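PDB 1XFJ: purine nucleoside phosphorylase from Caulobacter vibrioides, which probably cleaves purine nucleosides such as inosine and S-methyl-5'-thioadenosine with phosphate and deaminates adenosine. Local coordinates for residues L17-G29 and G248-E260. Sequence-based numbering, arbitrary orientation.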
ATOM      1  N   LEU A  17      17.568  -7.164  -3.659  1.00  9.08           N
ATOM      2  CA  LEU A  17      18.278  -6.023  -3.084  1.00  9.19           C
ATOM      3  C   LEU A  17      18.846  -6.286  -1.686  1.00  8.94           C
ATOM      4  O   LEU A  17      18.105  -6.413  -0.712  1.00 10.30           O
ATOM      5  CB  LEU A  17      17.344  -4.813  -3.033  1.00  7.66           C
ATOM      6  CG  LEU A  17      16.617  -4.498  -4.342  1.00  7.52           C
ATOM      7  CD1 LEU A  17      15.641  -3.349  -4.121  1.00  6.64           C
ATOM      8  CD2 LEU A  17      17.630  -4.154  -5.417  1.00  7.45           C
ATOM      9  N   PRO A  18      20.181  -6.349  -1.566  1.00  8.32           N
ATOM     10  CA  PRO A  18      20.823  -6.597  -0.274  1.00  7.87           C
ATOM     11  C   PRO A  18      20.678  -5.398   0.656  1.00  8.14           C
ATOM     12  O   PRO A  18      20.680  -4.259   0.206  1.00  7.68           O
ATOM     13  CB  PRO A  18      22.273  -6.854  -0.665  1.00  9.26           C
ATOM     14  CG  PRO A  18      22.459  -5.891  -1.794  1.00 10.65           C
ATOM     15  CD  PRO A  18      21.189  -6.087  -2.611  1.00  9.25           C
ATOM     16  N   GLY A  19      20.544  -5.662   1.953  1.00  7.91           N
ATOM     17  CA  GLY A  19      20.402  -4.581   2.910  1.00  8.39           C
ATOM     18  C   GLY A  19      19.030  -3.943   2.861  1.00  7.70           C
ATOM     19  O   GLY A  19      18.798  -2.899   3.466  1.00  9.86           O
ATOM     20  N   VAL A  20      18.121  -4.568   2.120  1.00  7.24           N
ATOM     21  CA  VAL A  20      16.754  -4.077   1.995  1.00  6.13           C
ATOM     22  C   VAL A  20      15.795  -5.234   2.247  1.00  5.73           C
ATOM     23  O   VAL A  20      15.964  -6.326   1.702  1.00  6.32           O
ATOM     24  CB  VAL A  20      16.473  -3.506   0.585  1.00  6.85           C
ATOM     25  CG1 VAL A  20      15.001  -3.120   0.461  1.00  6.44           C
ATOM     26  CG2 VAL A  20      17.353  -2.300   0.326  1.00  7.53           C
ATOM     27  N   LYS A  21      14.794  -4.998   3.083  1.00  4.79           N
ATOM     28  CA  LYS A  21      13.818  -6.036   3.376  1.00  4.67           C
ATOM     29  C   LYS A  21      12.444  -5.445   3.098  1.00  4.70           C
ATOM     30  O   LYS A  21      12.158  -4.318   3.497  1.00  3.31           O
ATOM     31  CB  LYS A  21      13.942  -6.476   4.842  1.00  7.46           C
ATOM     32  CG  LYS A  21      13.312  -7.831   5.139  1.00 11.61           C
ATOM     33  CD  LYS A  21      13.679  -8.313   6.539  1.00 15.39           C
ATOM     34  CE  LYS A  21      13.133  -9.709   6.813  1.00 15.90           C
ATOM     35  NZ  LYS A  21      13.733 -10.726   5.913  1.00 20.41           N
ATOM     36  N   HIS A  22      11.605  -6.201   2.396  1.00  4.46           N
ATOM     37  CA  HIS A  22      10.268  -5.735   2.042  1.00  4.16           C
ATOM     38  C   HIS A  22       9.277  -6.874   2.164  1.00  5.53           C
ATOM     39  O   HIS A  22       9.660  -8.042   2.192  1.00  5.45           O
ATOM     40  CB  HIS A  22      10.242  -5.273   0.590  1.00  3.73           C
ATOM     41  CG  HIS A  22      10.171  -6.405  -0.386  1.00  5.23           C
ATOM     42  ND1 HIS A  22       9.025  -6.709  -1.091  1.00  5.30           N
ATOM     43  CD2 HIS A  22      11.085  -7.342  -0.732  1.00  3.07           C
ATOM     44  CE1 HIS A  22       9.238  -7.785  -1.828  1.00  6.24           C
ATOM     45  NE2 HIS A  22      10.480  -8.189  -1.628  1.00  9.06           N
ATOM     46  N   ALA A  23       7.996  -6.526   2.195  1.00  4.62           N
ATOM     47  CA  ALA A  23       6.956  -7.533   2.280  1.00  3.76           C
ATOM     48  C   ALA A  23       5.564  -6.946   2.188  1.00  3.05           C
ATOM     49  O   ALA A  23       5.288  -5.877   2.729  1.00  3.02           O
ATOM     50  CB  ALA A  23       7.087  -8.320   3.576  1.00  6.22           C
ATOM     51  N   PHE A  24       4.704  -7.654   1.466  1.00  3.54           N
ATOM     52  CA  PHE A  24       3.301  -7.291   1.339  1.00  3.45           C
ATOM     53  C   PHE A  24       2.677  -8.397   2.186  1.00  3.13           C
ATOM     54  O   PHE A  24       2.636  -9.555   1.775  1.00  3.50           O
ATOM     55  CB  PHE A  24       2.839  -7.403  -0.116  1.00  3.06           C
ATOM     56  CG  PHE A  24       3.478  -6.399  -1.035  1.00  3.04           C
ATOM     57  CD1 PHE A  24       3.089  -5.061  -1.005  1.00  3.07           C
ATOM     58  CD2 PHE A  24       4.482  -6.784  -1.918  1.00  3.06           C
ATOM     59  CE1 PHE A  24       3.693  -4.120  -1.847  1.00  3.39           C
ATOM     60  CE2 PHE A  24       5.092  -5.856  -2.762  1.00  4.96           C
ATOM     61  CZ  PHE A  24       4.696  -4.519  -2.727  1.00  4.10           C
ATOM     62  N   PHE A  25       2.221  -8.048   3.382  1.00  3.13           N
ATOM     63  CA  PHE A  25       1.653  -9.048   4.270  1.00  3.64           C
ATOM     64  C   PHE A  25       0.248  -9.489   3.899  1.00  3.13           C
ATOM     65  O   PHE A  25      -0.457  -8.814   3.141  1.00  3.10           O
ATOM     66  CB  PHE A  25       1.698  -8.532   5.711  1.00  3.02           C
ATOM     67  CG  PHE A  25       3.093  -8.416   6.250  1.00  3.04           C
ATOM     68  CD1 PHE A  25       3.750  -9.539   6.744  1.00  3.52           C
ATOM     69  CD2 PHE A  25       3.784  -7.208   6.177  1.00  4.87           C
ATOM     70  CE1 PHE A  25       5.081  -9.466   7.154  1.00  3.89           C
ATOM     71  CE2 PHE A  25       5.116  -7.120   6.583  1.00  3.59           C
ATOM     72  CZ  PHE A  25       5.768  -8.255   7.073  1.00  4.15           C
ATOM     73  N   THR A  26      -0.139 -10.647   4.426  1.00  3.41           N
ATOM     74  CA  THR A  26      -1.460 -11.202   4.183  1.00  3.58           C
ATOM     75  C   THR A  26      -2.266 -11.079   5.472  1.00  4.19           C
ATOM     76  O   THR A  26      -1.831 -10.430   6.431  1.00  4.22           O
ATOM     77  CB  THR A  26      -1.391 -12.695   3.772  1.00  3.84           C
ATOM     78  OG1 THR A  26      -1.029 -13.494   4.906  1.00  3.85           O
ATOM     79  CG2 THR A  26      -0.360 -12.898   2.666  1.00  4.92           C
ATOM     80  N   ARG A  27      -3.439 -11.700   5.494  1.00  3.15           N
ATOM     81  CA  ARG A  27      -4.299 -11.656   6.668  1.00  3.05           C
ATOM     82  C   ARG A  27      -3.898 -12.740   7.666  1.00  3.11           C
ATOM     83  O   ARG A  27      -4.373 -12.755   8.798  1.00  3.87           O
ATOM     84  CB  ARG A  27      -5.759 -11.866   6.253  1.00  3.18           C
ATOM     85  CG  ARG A  27      -6.051 -13.267   5.738  1.00  5.13           C
ATOM     86  CD  ARG A  27      -7.511 -13.411   5.356  1.00  4.19           C
ATOM     87  NE  ARG A  27      -8.397 -13.101   6.475  1.00  5.04           N
ATOM     88  CZ  ARG A  27      -9.707 -12.923   6.355  1.00  5.35           C
ATOM     89  NH1 ARG A  27     -10.283 -13.027   5.164  1.00  5.68           N
ATOM     90  NH2 ARG A  27     -10.443 -12.630   7.421  1.00  4.92           N
ATOM     91  N   GLN A  28      -3.011 -13.636   7.244  1.00  3.10           N
ATOM     92  CA  GLN A  28      -2.579 -14.745   8.095  1.00  3.07           C
ATOM     93  C   GLN A  28      -1.361 -14.498   8.987  1.00  3.34           C
ATOM     94  O   GLN A  28      -0.483 -13.694   8.658  1.00  3.62           O
ATOM     95  CB  GLN A  28      -2.329 -15.982   7.221  1.00  3.55           C
ATOM     96  CG  GLN A  28      -3.598 -16.584   6.634  1.00  3.95           C
ATOM     97  CD  GLN A  28      -3.343 -17.859   5.848  1.00  4.32           C
ATOM     98  OE1 GLN A  28      -2.412 -18.607   6.146  1.00  6.36           O
ATOM     99  NE2 GLN A  28      -4.183 -18.122   4.850  1.00  3.04           N
ATOM    100  N   GLY A  29      -1.332 -15.189  10.130  1.00  3.15           N
ATOM    101  CA  GLY A  29      -0.215 -15.080  11.053  1.00  3.12           C
ATOM    102  C   GLY A  29      -0.404 -14.226  12.294  1.00  3.92           C
ATOM    103  O   GLY A  29       0.515 -14.126  13.110  1.00  3.06           O
ATOM    104  N   GLY A 248     -19.473  -4.031   9.247  1.00 14.80           N
ATOM    105  CA  GLY A 248     -19.328  -2.610   9.494  1.00 12.17           C
ATOM    106  C   GLY A 248     -17.885  -2.168   9.597  1.00 11.19           C
ATOM    107  O   GLY A 248     -17.607  -1.025   9.948  1.00  9.94           O
ATOM    108  N   ASP A 249     -16.964  -3.072   9.282  1.00  9.17           N
ATOM    109  CA  ASP A 249     -15.541  -2.765   9.351  1.00  8.59           C
ATOM    110  C   ASP A 249     -14.771  -3.884   8.663  1.00  7.50           C
ATOM    111  O   ASP A 249     -15.366  -4.840   8.169  1.00  6.98           O
ATOM    112  CB  ASP A 249     -15.119  -2.640  10.821  1.00  7.43           C
ATOM    113  CG  ASP A 249     -13.733  -2.046  10.995  1.00  9.32           C
ATOM    114  OD1 ASP A 249     -13.306  -1.240  10.141  1.00  8.18           O
ATOM    115  OD2 ASP A 249     -13.077  -2.369  12.006  1.00 10.39           O
ATOM    116  N   TYR A 250     -13.450  -3.768   8.630  1.00  7.06           N
ATOM    117  CA  TYR A 250     -12.624  -4.783   7.992  1.00  7.14           C
ATOM    118  C   TYR A 250     -11.195  -4.702   8.499  1.00  6.83           C
ATOM    119  O   TYR A 250     -10.770  -3.671   9.018  1.00  7.13           O
ATOM    120  CB  TYR A 250     -12.645  -4.591   6.473  1.00  6.57           C
ATOM    121  CG  TYR A 250     -12.494  -3.147   6.055  1.00  9.48           C
ATOM    122  CD1 TYR A 250     -11.237  -2.569   5.887  1.00  9.45           C
ATOM    123  CD2 TYR A 250     -13.618  -2.339   5.887  1.00 10.16           C
ATOM    124  CE1 TYR A 250     -11.104  -1.212   5.565  1.00 11.58           C
ATOM    125  CE2 TYR A 250     -13.498  -0.995   5.568  1.00 12.05           C
ATOM    126  CZ  TYR A 250     -12.245  -0.434   5.410  1.00 12.68           C
ATOM    127  OH  TYR A 250     -12.147   0.904   5.107  1.00 15.56           O
ATOM    128  N   GLY A 251     -10.468  -5.805   8.360  1.00  6.63           N
ATOM    129  CA  GLY A 251      -9.085  -5.835   8.791  1.00  5.62           C
ATOM    130  C   GLY A 251      -8.247  -5.075   7.781  1.00  5.40           C
ATOM    131  O   GLY A 251      -8.677  -4.884   6.640  1.00  5.08           O
ATOM    132  N   ARG A 252      -7.063  -4.636   8.200  1.00  3.70           N
ATOM    133  CA  ARG A 252      -6.165  -3.888   7.326  1.00  5.37           C
ATOM    134  C   ARG A 252      -4.854  -4.646   7.134  1.00  4.86           C
ATOM    135  O   ARG A 252      -4.270  -5.151   8.094  1.00  4.11           O
ATOM    136  CB  ARG A 252      -5.860  -2.505   7.922  1.00  7.46           C
ATOM    137  CG  ARG A 252      -7.057  -1.810   8.567  1.00  9.51           C
ATOM    138  CD  ARG A 252      -8.225  -1.672   7.605  1.00 11.78           C
ATOM    139  NE  ARG A 252      -9.438  -1.250   8.302  1.00 11.73           N
ATOM    140  CZ  ARG A 252      -9.622  -0.043   8.825  1.00 12.77           C
ATOM    141  NH1 ARG A 252      -8.670   0.878   8.724  1.00 11.55           N
ATOM    142  NH2 ARG A 252     -10.750   0.239   9.463  1.00 12.63           N
ATOM    143  N   LEU A 253      -4.403  -4.717   5.885  1.00  3.27           N
ATOM    144  CA  LEU A 253      -3.160  -5.396   5.538  1.00  3.68           C
ATOM    145  C   LEU A 253      -2.012  -4.400   5.550  1.00  4.07           C
ATOM    146  O   LEU A 253      -2.173  -3.259   5.128  1.00  6.34           O
ATOM    147  CB  LEU A 253      -3.258  -5.976   4.134  1.00  3.17           C
ATOM    148  CG  LEU A 253      -4.396  -6.951   3.866  1.00  3.01           C
ATOM    149  CD1 LEU A 253      -4.626  -7.065   2.359  1.00  4.90           C
ATOM    150  CD2 LEU A 253      -4.041  -8.301   4.473  1.00  3.62           C
ATOM    151  N   LEU A 254      -0.847  -4.838   6.011  1.00  3.21           N
ATOM    152  CA  LEU A 254       0.308  -3.957   6.028  1.00  3.03           C
ATOM    153  C   LEU A 254       1.269  -4.344   4.913  1.00  3.51           C
ATOM    154  O   LEU A 254       1.380  -5.512   4.556  1.00  4.75           O
ATOM    155  CB  LEU A 254       1.048  -4.051   7.364  1.00  6.15           C
ATOM    156  CG  LEU A 254       2.130  -2.978   7.533  1.00  9.62           C
ATOM    157  CD1 LEU A 254       1.459  -1.636   7.755  1.00  8.85           C
ATOM    158  CD2 LEU A 254       3.036  -3.305   8.703  1.00 11.17           C
ATOM    159  N   SER A 255       1.942  -3.346   4.352  1.00  3.29           N
ATOM    160  CA  SER A 255       2.943  -3.557   3.313  1.00  3.21           C
ATOM    161  C   SER A 255       4.067  -2.658   3.793  1.00  3.13           C
ATOM    162  O   SER A 255       3.825  -1.502   4.128  1.00  3.35           O
ATOM    163  CB  SER A 255       2.434  -3.101   1.947  1.00  3.19           C
ATOM    164  OG  SER A 255       1.345  -3.900   1.521  1.00  3.63           O
ATOM    165  N   ALA A 256       5.287  -3.173   3.853  1.00  3.13           N
ATOM    166  CA  ALA A 256       6.375  -2.347   4.358  1.00  3.84           C
ATOM    167  C   ALA A 256       7.734  -2.671   3.773  1.00  3.99           C
ATOM    168  O   ALA A 256       7.948  -3.737   3.197  1.00  4.85           O
ATOM    169  CB  ALA A 256       6.430  -2.451   5.880  1.00  3.38           C
ATOM    170  N   ILE A 257       8.657  -1.733   3.942  1.00  3.89           N
ATOM    171  CA  ILE A 257      10.003  -1.893   3.427  1.00  3.57           C
ATOM    172  C   ILE A 257      10.955  -1.179   4.378  1.00  4.93           C
ATOM    173  O   ILE A 257      10.576  -0.208   5.035  1.00  4.54           O
ATOM    174  CB  ILE A 257      10.102  -1.306   1.994  1.00  3.68           C
ATOM    175  CG1 ILE A 257      11.489  -1.574   1.410  1.00  3.59           C
ATOM    176  CG2 ILE A 257       9.782   0.188   2.013  1.00  3.78           C
ATOM    177  CD1 ILE A 257      11.568  -1.295  -0.090  1.00  4.76           C
ATOM    178  N   THR A 258      12.185  -1.663   4.464  1.00  3.69           N
ATOM    179  CA  THR A 258      13.146  -1.054   5.371  1.00  3.90           C
ATOM    180  C   THR A 258      14.581  -1.209   4.900  1.00  4.63           C
ATOM    181  O   THR A 258      14.914  -2.144   4.170  1.00  4.40           O
ATOM    182  CB  THR A 258      13.047  -1.693   6.774  1.00  5.86           C
ATOM    183  OG1 THR A 258      13.947  -1.035   7.673  1.00  6.57           O
ATOM    184  CG2 THR A 258      13.410  -3.172   6.707  1.00  4.58           C
ATOM    185  N   LEU A 259      15.419  -0.270   5.318  1.00  5.27           N
ATOM    186  CA  LEU A 259      16.843  -0.310   5.025  1.00  7.02           C
ATOM    187  C   LEU A 259      17.382  -1.045   6.249  1.00  8.29           C
ATOM    188  O   LEU A 259      17.317  -0.526   7.363  1.00  8.33           O
ATOM    189  CB  LEU A 259      17.420   1.108   4.962  1.00  6.90           C
ATOM    190  CG  LEU A 259      16.988   1.974   3.772  1.00  5.82           C
ATOM    191  CD1 LEU A 259      17.446   3.411   3.969  1.00  7.61           C
ATOM    192  CD2 LEU A 259      17.563   1.397   2.487  1.00  8.60           C
ATOM    193  N   GLU A 260      17.890  -2.256   6.052  1.00 10.72           N
ATOM    194  CA  GLU A 260      18.399  -3.047   7.168  1.00 13.70           C
ATOM    195  C   GLU A 260      19.537  -2.374   7.923  1.00 14.47           C
ATOM    196  O   GLU A 260      20.289  -1.600   7.297  1.00 14.60           O
ATOM    197  CB  GLU A 260      18.853  -4.421   6.664  1.00 15.66           C
ATOM    198  CG  GLU A 260      17.710  -5.305   6.189  1.00 19.26           C
ATOM    199  CD  GLU A 260      18.191  -6.590   5.544  1.00 22.38           C
ATOM    200  OE1 GLU A 260      17.344  -7.462   5.259  1.00 26.93           O
ATOM    201  OE2 GLU A 260      19.410  -6.729   5.316  1.00 24.99           O
TER
HETATM  202  O   HOH W   1      -0.349  -6.534   1.438  1.00  3.67           O
HETATM  203  O   HOH W   2      -1.433  -7.629   7.378  1.00  3.53           O
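K21 and T258 face each other as a hydrogen-bonded pair of two antiparallel strands, 20-25 and 253-259. K21 N donates to T258 O at 3.1 Å, nearly straight at 167°. T258 N returns a bond to K21 O. A23 and A256 form the next such pair, again bonded both ways. F25 N extends the pattern to L254 O, 2.9 Å away. At the other end E260 N donates to G19 O at 2.8 Å, from above the carbonyl plane. G19 O also accepts from R125.

Beyond F25 the direct bonds give way to water. One water donates to F25 O and is hydrogen-bonded to S255 OG. A second accepts from L254 N and donates to T26 O, so these backbone groups are satisfied although the chains separate. T26 OG1 accepts from Q28 N in an ST turn. L253 CD2 packs against this turn, 3.4 Å from T26 C.

Side chains alternate between two faces. On one, V20 CG1 meets I257 CD1 at 3.9 Å. S255 OG lies at the F24 ring edge, 3.3 Å from CD1. A chi1 of -65° puts it there, anti to the carbonyl carbon. On the other face, T258 turns CG2 to K21 CB at 3.8 Å, while its OG1 bonds V105 O. K21 NZ stays 4.9 Å from E260 OE1, without a salt bridge, and K21 makes a cation-pi contact with W62.

The pair joins the N-terminal region to the C-terminus, as the second and third strands of a five-stranded mixed sheet. Strand 8-9 flanks 20-25, and strand 106-111 flanks 253-259. Helix 49-62 packs on A23, F25 and L254 on one side. Strand 115-121 of the six-stranded sheet touches H22, F24 and S255 on the other, consistent with alpha-beta-beta-alpha layering.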